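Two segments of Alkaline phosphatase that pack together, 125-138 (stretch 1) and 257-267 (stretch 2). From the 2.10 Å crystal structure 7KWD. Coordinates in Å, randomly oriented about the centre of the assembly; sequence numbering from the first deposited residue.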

# COMPACT_ATOMS: atom_id res chain seq x y z
N PHE A 125 20.24 17.22 9.04
CA PHE A 125 19.58 18.52 8.89
C PHE A 125 19.39 19.23 10.22
O PHE A 125 19.51 20.46 10.28
CB PHE A 125 18.22 18.36 8.18
CG PHE A 125 17.63 19.66 7.82
CD1 PHE A 125 18.17 20.40 6.79
CD2 PHE A 125 16.60 20.21 8.57
CE1 PHE A 125 17.67 21.66 6.49
CE2 PHE A 125 16.10 21.45 8.28
CZ PHE A 125 16.65 22.18 7.24
N PHE A 126 19.06 18.52 11.29
CA PHE A 126 18.82 19.29 12.52
C PHE A 126 20.14 19.81 13.11
O PHE A 126 20.15 20.79 13.87
CB PHE A 126 18.08 18.45 13.56
CG PHE A 126 16.60 18.34 13.32
CD1 PHE A 126 16.02 18.79 12.14
CD2 PHE A 126 15.77 17.83 14.31
CE1 PHE A 126 14.63 18.71 11.94
CE2 PHE A 126 14.38 17.73 14.11
CZ PHE A 126 13.82 18.17 12.93
N ALA A 127 21.27 19.17 12.79
CA ALA A 127 22.55 19.75 13.16
C ALA A 127 22.79 21.06 12.41
O ALA A 127 23.19 22.08 13.00
CB ALA A 127 23.66 18.72 12.91
N ALA A 128 22.49 21.08 11.11
CA ALA A 128 22.57 22.32 10.37
C ALA A 128 21.66 23.38 10.95
O ALA A 128 22.01 24.55 10.99
CB ALA A 128 22.20 22.08 8.90
N ALA A 129 20.45 22.98 11.38
CA ALA A 129 19.48 23.93 11.90
C ALA A 129 19.97 24.53 13.22
O ALA A 129 19.86 25.74 13.44
CB ALA A 129 18.13 23.22 12.11
N LYS A 130 20.51 23.70 14.09
CA LYS A 130 21.06 24.18 15.35
C LYS A 130 22.20 25.16 15.10
O LYS A 130 22.27 26.21 15.73
CB LYS A 130 21.53 23.01 16.21
CG LYS A 130 22.03 23.54 17.57
CD LYS A 130 22.44 22.44 18.52
CE LYS A 130 21.38 22.21 19.56
NZ LYS A 130 21.36 23.31 20.57
N GLU A 131 23.08 24.85 14.14
CA GLU A 131 24.17 25.77 13.82
C GLU A 131 23.66 27.11 13.34
O GLU A 131 24.36 28.12 13.48
CB GLU A 131 25.11 25.17 12.76
CG GLU A 131 25.90 23.97 13.30
CD GLU A 131 26.65 23.20 12.22
OE1 GLU A 131 26.83 23.75 11.10
OE2 GLU A 131 27.06 22.05 12.51
N ALA A 132 22.47 27.14 12.76
CA ALA A 132 21.86 28.37 12.29
C ALA A 132 20.96 29.03 13.33
O ALA A 132 20.20 29.94 13.00
CB ALA A 132 21.05 28.09 11.03
N GLY A 133 21.00 28.55 14.57
CA GLY A 133 20.31 29.20 15.65
C GLY A 133 18.93 28.69 15.95
O GLY A 133 18.22 29.31 16.75
N LYS A 134 18.49 27.60 15.32
CA LYS A 134 17.19 27.04 15.68
C LYS A 134 17.35 26.17 16.92
O LYS A 134 18.32 25.42 17.04
CB LYS A 134 16.61 26.21 14.53
CG LYS A 134 16.61 26.89 13.10
CD LYS A 134 15.52 27.92 12.96
CE LYS A 134 15.68 28.73 11.63
NZ LYS A 134 14.59 29.69 11.48
N ALA A 135 16.38 26.25 17.83
CA ALA A 135 16.20 25.23 18.85
C ALA A 135 15.77 23.92 18.20
O ALA A 135 15.13 23.90 17.14
CB ALA A 135 15.15 25.68 19.87
N VAL A 136 16.15 22.80 18.83
CA VAL A 136 15.90 21.47 18.30
C VAL A 136 15.17 20.65 19.36
O VAL A 136 15.56 20.67 20.54
CB VAL A 136 17.21 20.77 17.89
CG1 VAL A 136 16.96 19.33 17.43
CG2 VAL A 136 17.92 21.54 16.83
N GLY A 137 14.14 19.93 18.93
CA GLY A 137 13.44 18.99 19.79
C GLY A 137 13.29 17.65 19.10
O GLY A 137 13.05 17.58 17.90
N LEU A 138 13.46 16.57 19.88
CA LEU A 138 13.19 15.21 19.43
C LEU A 138 12.19 14.56 20.39
O LEU A 138 12.44 14.45 21.60
CB LEU A 138 14.49 14.39 19.37
CG LEU A 138 15.60 14.95 18.48
CD1 LEU A 138 16.93 14.20 18.65
CD2 LEU A 138 15.17 14.88 17.02
N ARG A 257 7.97 24.97 24.60
CA ARG A 257 9.36 25.31 24.88
C ARG A 257 10.10 25.67 23.61
O ARG A 257 10.83 26.66 23.56
CB ARG A 257 10.07 24.14 25.56
CG ARG A 257 9.51 23.83 26.93
CD ARG A 257 10.10 22.54 27.52
NE ARG A 257 9.99 22.50 28.98
CZ ARG A 257 8.89 22.13 29.64
NH1 ARG A 257 7.79 21.76 29.01
NH2 ARG A 257 8.90 22.14 30.96
N LEU A 258 9.93 24.88 22.56
CA LEU A 258 10.61 25.19 21.31
C LEU A 258 10.08 26.49 20.73
O LEU A 258 10.85 27.31 20.23
CB LEU A 258 10.43 24.02 20.33
CG LEU A 258 10.95 22.69 20.87
CD1 LEU A 258 10.55 21.51 20.02
CD2 LEU A 258 12.47 22.80 20.95
N ALA A 259 8.76 26.72 20.85
CA ALA A 259 8.16 27.91 20.26
C ALA A 259 8.62 29.19 20.93
O ALA A 259 8.54 30.25 20.30
CB ALA A 259 6.63 27.82 20.32
N ALA A 260 9.09 29.12 22.17
CA ALA A 260 9.50 30.32 22.90
C ALA A 260 10.83 30.86 22.42
O ALA A 260 11.15 32.02 22.70
CB ALA A 260 9.61 30.00 24.38
N HIS A 261 11.62 30.05 21.73
CA HIS A 261 12.97 30.40 21.31
C HIS A 261 12.96 31.46 20.22
O HIS A 261 12.20 31.38 19.24
CB HIS A 261 13.67 29.13 20.82
CG HIS A 261 15.16 29.21 20.74
ND1 HIS A 261 15.98 29.00 21.83
CD2 HIS A 261 15.99 29.37 19.67
CE1 HIS A 261 17.25 29.08 21.45
NE2 HIS A 261 17.28 29.30 20.14
N ARG A 262 13.82 32.46 20.38
CA ARG A 262 13.76 33.63 19.50
C ARG A 262 14.14 33.28 18.08
O ARG A 262 13.45 33.68 17.11
CB ARG A 262 14.66 34.74 20.05
CG ARG A 262 14.56 36.07 19.30
CD ARG A 262 15.89 36.84 19.38
NE ARG A 262 15.72 38.25 19.73
CZ ARG A 262 15.34 39.21 18.88
NH1 ARG A 262 15.09 38.92 17.61
NH2 ARG A 262 15.22 40.46 19.31
N GLY A 263 15.18 32.48 17.92
CA GLY A 263 15.66 32.05 16.61
C GLY A 263 14.79 31.04 15.87
O GLY A 263 15.16 30.64 14.76
N GLY A 264 13.65 30.65 16.41
CA GLY A 264 12.85 29.64 15.74
C GLY A 264 13.31 28.25 16.12
O GLY A 264 14.27 28.06 16.89
N PHE A 265 12.62 27.25 15.57
CA PHE A 265 12.88 25.88 16.02
C PHE A 265 12.58 24.84 14.96
O PHE A 265 11.85 25.09 14.00
CB PHE A 265 12.05 25.57 17.27
CG PHE A 265 10.58 25.34 16.99
CD1 PHE A 265 9.68 26.40 17.11
CD2 PHE A 265 10.10 24.07 16.64
CE1 PHE A 265 8.32 26.20 16.84
CE2 PHE A 265 8.75 23.86 16.39
CZ PHE A 265 7.85 24.94 16.51
N VAL A 266 13.15 23.66 15.17
CA VAL A 266 12.84 22.45 14.42
C VAL A 266 12.48 21.35 15.43
O VAL A 266 13.08 21.27 16.51
CB VAL A 266 14.00 22.01 13.51
CG1 VAL A 266 14.30 23.11 12.49
CG2 VAL A 266 15.25 21.66 14.32
N LEU A 267 11.51 20.54 15.08
CA LEU A 267 11.00 19.49 15.94
C LEU A 267 10.77 18.26 15.08
O LEU A 267 10.19 18.35 14.00
CB LEU A 267 9.70 19.93 16.61
CG LEU A 267 8.79 18.89 17.25
CD1 LEU A 267 9.59 18.25 18.39
CD2 LEU A 267 7.49 19.54 17.77

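Two short strands, 135-138 and 265-267, run side by side in the same direction, and the segment before each strand covers a different face of the pair: helix 125-131 the face of Val136 and Val266, Leu258 and His261 the face of Ala135 and Gly137. Stretch 2 opens in a helix that begins earlier in the chain, and Leu258 is its anchor: its CD2 lies 4.1 Å from Ala135 CB, and its CD1 packs 3.8 Å from Gly137 CA. Gly137 leaves the room for this, since a CB there would come within 2.5 Å of Leu258 CD1.

His261 then begins a type I turn that ends at Gly264. Its ring lies flat against a methyl group, with Ala135 CB 3.6 Å from His261 CG and over the ring face, while Gly133 O sits near the ring plane at the edge. Arg262 points away and contributes nothing. Gly263 is tightly fitted: a CB on it would clash with Gly133 O, and its own O accepts a weak hydrogen bond from Lys134 NZ at 3.5 Å. Gly264, at phi 86° and psi 179°, takes backbone angles that by themselves call for glycine, and its O starts the sheet ladder by accepting from Ala135 N at 2.9 Å.

From here the pairing is regular. Phe265 sits beside Ala135 on the face that also carries Leu267, their CB atoms 4.0 Å apart, though the Phe265 ring leads away. Val266 is the hub. Its backbone faces stretch 1 with both polar groups, Val266 N donating to Ala135 O at 2.8 Å and Val266 O accepting from Gly137 N at 3.0 Å. Its side chain turns to the other face, beneath helix 125-131, which runs nearly antiparallel to the strand: Val266 CG2 rests over the face of the Phe126 ring in a CH-pi contact, 3.6 Å from the ring centroid, and Val266 CG1 meets Ala129 CB at 3.9 Å. Leu267 closes the register opposite Gly137, with Leu267 CA 3.4 Å from Gly137 O.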